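Local coordinates for protein neurotoxin (Clostridium botulinum, PDB 3N7L) that probably binds gangliosides on the surface of nerve cells, as the receptor-binding domain of a botulinum neurotoxin of serotype D/C, at residues L335-M339 against D340-K344. Residues are numbered along the deposited sequence; the frame is centred on the assembly and turned at random.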
ATOM      1  N   LEU A 335      17.646  21.129  12.109  1.00 22.74           N
ATOM      2  CA  LEU A 335      18.241  22.453  12.233  1.00 23.36           C
ATOM      3  C   LEU A 335      17.333  23.610  11.846  1.00 23.92           C
ATOM      4  O   LEU A 335      16.572  23.520  10.883  1.00 23.14           O
ATOM      5  CB  LEU A 335      19.504  22.508  11.370  1.00 24.69           C
ATOM      6  CG  LEU A 335      20.432  21.298  11.490  1.00 26.76           C
ATOM      7  CD1 LEU A 335      21.450  21.307  10.358  1.00 27.10           C
ATOM      8  CD2 LEU A 335      21.105  21.318  12.846  1.00 26.45           C
ATOM      9  N   ASP A 336      17.420  24.701  12.603  1.00 23.90           N
ATOM     10  CA  ASP A 336      16.638  25.899  12.303  1.00 26.13           C
ATOM     11  C   ASP A 336      17.583  26.686  11.393  1.00 25.22           C
ATOM     12  O   ASP A 336      18.394  27.483  11.861  1.00 24.10           O
ATOM     13  CB  ASP A 336      16.332  26.673  13.591  1.00 27.97           C
ATOM     14  CG  ASP A 336      15.301  27.775  13.383  1.00 30.54           C
ATOM     15  OD1 ASP A 336      14.655  28.184  14.375  1.00 34.48           O
ATOM     16  OD2 ASP A 336      15.137  28.231  12.231  1.00 27.16           O
ATOM     17  N   GLN A 337      17.481  26.434  10.092  1.00 24.75           N
ATOM     18  CA  GLN A 337      18.375  27.047   9.114  1.00 24.57           C
ATOM     19  C   GLN A 337      17.687  27.700   7.913  1.00 23.74           C
ATOM     20  O   GLN A 337      16.592  27.303   7.515  1.00 23.55           O
ATOM     21  CB  GLN A 337      19.331  25.965   8.601  1.00 27.07           C
ATOM     22  CG  GLN A 337      18.575  24.784   7.987  1.00 30.22           C
ATOM     23  CD  GLN A 337      19.453  23.579   7.677  1.00 32.83           C
ATOM     24  OE1 GLN A 337      18.951  22.503   7.321  1.00 33.22           O
ATOM     25  NE2 GLN A 337      20.759  23.752   7.799  1.00 31.36           N
ATOM     26  N   PRO A 338      18.336  28.709   7.315  1.00 21.93           N
ATOM     27  CA  PRO A 338      17.770  29.396   6.146  1.00 20.91           C
ATOM     28  C   PRO A 338      17.876  28.515   4.890  1.00 21.41           C
ATOM     29  O   PRO A 338      18.568  27.499   4.896  1.00 19.68           O
ATOM     30  CB  PRO A 338      18.604  30.678   6.059  1.00 20.89           C
ATOM     31  CG  PRO A 338      19.921  30.272   6.617  1.00 21.20           C
ATOM     32  CD  PRO A 338      19.556  29.387   7.792  1.00 21.07           C
ATOM     33  N   MET A 339      17.187  28.908   3.822  1.00 23.32           N
ATOM     34  CA  MET A 339      17.160  28.137   2.577  1.00 22.44           C
ATOM     35  C   MET A 339      18.529  27.851   1.948  1.00 24.61           C
ATOM     36  O   MET A 339      18.761  26.742   1.454  1.00 23.77           O
ATOM     37  CB  MET A 339      16.255  28.840   1.562  1.00 24.72           C
ATOM     38  CG  MET A 339      15.787  27.957   0.402  1.00 28.50           C
ATOM     39  SD  MET A 339      14.951  26.424   0.938  1.00 33.21           S
ATOM     40  CE  MET A 339      13.605  27.094   1.898  1.00 28.91           C
ATOM     41  N   ASP A 340      19.430  28.832   1.953  1.00 24.08           N
ATOM     42  CA  ASP A 340      20.762  28.624   1.384  1.00 25.94           C
ATOM     43  C   ASP A 340      21.446  27.442   2.068  1.00 25.35           C
ATOM     44  O   ASP A 340      22.164  26.679   1.424  1.00 25.28           O
ATOM     45  CB  ASP A 340      21.632  29.881   1.540  1.00 28.51           C
ATOM     46  CG  ASP A 340      21.276  30.971   0.537  1.00 32.00           C
ATOM     47  OD1 ASP A 340      21.842  32.080   0.639  1.00 33.53           O
ATOM     48  OD2 ASP A 340      20.433  30.721  -0.354  1.00 33.86           O
ATOM     49  N   GLU A 341      21.220  27.288   3.370  1.00 23.88           N
ATOM     50  CA  GLU A 341      21.817  26.183   4.113  1.00 23.74           C
ATOM     51  C   GLU A 341      21.117  24.864   3.789  1.00 22.90           C
ATOM     52  O   GLU A 341      21.754  23.813   3.708  1.00 21.72           O
ATOM     53  CB  GLU A 341      21.755  26.454   5.619  1.00 26.98           C
ATOM     54  CG  GLU A 341      22.549  27.678   6.055  1.00 32.73           C
ATOM     55  CD  GLU A 341      23.981  27.653   5.547  1.00 37.26           C
ATOM     56  OE1 GLU A 341      24.719  26.706   5.895  1.00 40.57           O
ATOM     57  OE2 GLU A 341      24.368  28.575   4.794  1.00 40.51           O
ATOM     58  N   ILE A 342      19.802  24.918   3.605  1.00 21.11           N
ATOM     59  CA  ILE A 342      19.045  23.717   3.271  1.00 22.88           C
ATOM     60  C   ILE A 342      19.497  23.144   1.924  1.00 22.87           C
ATOM     61  O   ILE A 342      19.654  21.933   1.771  1.00 22.05           O
ATOM     62  CB  ILE A 342      17.529  24.011   3.207  1.00 22.12           C
ATOM     63  CG1 ILE A 342      17.009  24.350   4.609  1.00 21.76           C
ATOM     64  CG2 ILE A 342      16.786  22.811   2.613  1.00 21.48           C
ATOM     65  CD1 ILE A 342      15.532  24.706   4.655  1.00 24.55           C
ATOM     66  N   ARG A 343      19.718  24.024   0.954  1.00 23.36           N
ATOM     67  CA  ARG A 343      20.138  23.595  -0.376  1.00 25.60           C
ATOM     68  C   ARG A 343      21.478  22.865  -0.347  1.00 25.43           C
ATOM     69  O   ARG A 343      21.728  21.973  -1.160  1.00 25.84           O
ATOM     70  CB  ARG A 343      20.222  24.805  -1.311  1.00 27.74           C
ATOM     71  CG  ARG A 343      18.904  25.557  -1.446  1.00 33.05           C
ATOM     72  CD  ARG A 343      19.064  26.825  -2.270  1.00 37.67           C
ATOM     73  NE  ARG A 343      19.069  26.542  -3.700  1.00 43.44           N
ATOM     74  CZ  ARG A 343      17.980  26.241  -4.404  1.00 45.69           C
ATOM     75  NH1 ARG A 343      16.794  26.191  -3.811  1.00 46.40           N
ATOM     76  NH2 ARG A 343      18.077  25.981  -5.702  1.00 46.71           N
ATOM     77  N   LYS A 344      22.333  23.230   0.602  1.00 25.59           N
ATOM     78  CA  LYS A 344      23.647  22.605   0.705  1.00 27.55           C
ATOM     79  C   LYS A 344      23.727  21.413   1.648  1.00 26.69           C
ATOM     80  O   LYS A 344      24.493  20.479   1.405  1.00 27.06           O
ATOM     81  CB  LYS A 344      24.692  23.637   1.137  1.00 29.74           C
ATOM     82  CG  LYS A 344      24.882  24.774   0.143  1.00 33.96           C
ATOM     83  CD  LYS A 344      25.944  25.752   0.604  1.00 39.09           C
ATOM     84  CE  LYS A 344      25.545  26.438   1.898  1.00 41.56           C
ATOM     85  NZ  LYS A 344      26.511  27.512   2.260  1.00 45.83           N
TER
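The carbonyl of Met339 takes the N-H of Arg343, with N to O at 2.9 Å and an N-H...O angle of 162°, and the carbonyl of Pro338 takes that of Ile342, N to O 3.1 Å. These two i to i+4 bonds open the short helix 339-345, whose N-cap is Pro338, at the surface of the beta-trefoil of the C-terminal receptor-binding region. The Pro338 oxygen also receives a weak, bent bond from the N-H of Glu341, so two amides of the first turn share one acceptor. The helix follows strand 329-335.

Before the cap, Gln337 reaches along the first turn. Its CG sits in the crowded position between backbone N and carbonyl carbon (chi1 58°), and from there the extended chain runs beside the helix. CG of Gln337 meets CG1 of Ile342 at 3.7 Å, and its NE2 comes to 3.6 Å from CB of Glu341, so the amide nitrogen lies against the CB end of Glu341 while the carboxylate turns away. OE1 of Gln337 hydrogen-bonds OG of Ser315, which also bonds the Leu335 carbonyl, tying the amide to strand 313-318.

On the solvent side, the Pro338 ring lies alongside Glu341, pointing the same way, with CG of Pro338 to CG of Glu341 at 3.7 Å. Beyond that contact the carboxylate swings away, its OE2 forming a long, weak salt bridge with NZ of Lys344. Ile342 is the buried residue here, resting on Tyr304 and Ser315. Met339, exposed itself, also touches Tyr304; bends at chi2 and chi3 fold its thioether toward Ile342, and CE of Met339 lies 4.1 Å from CD1 of Ile342.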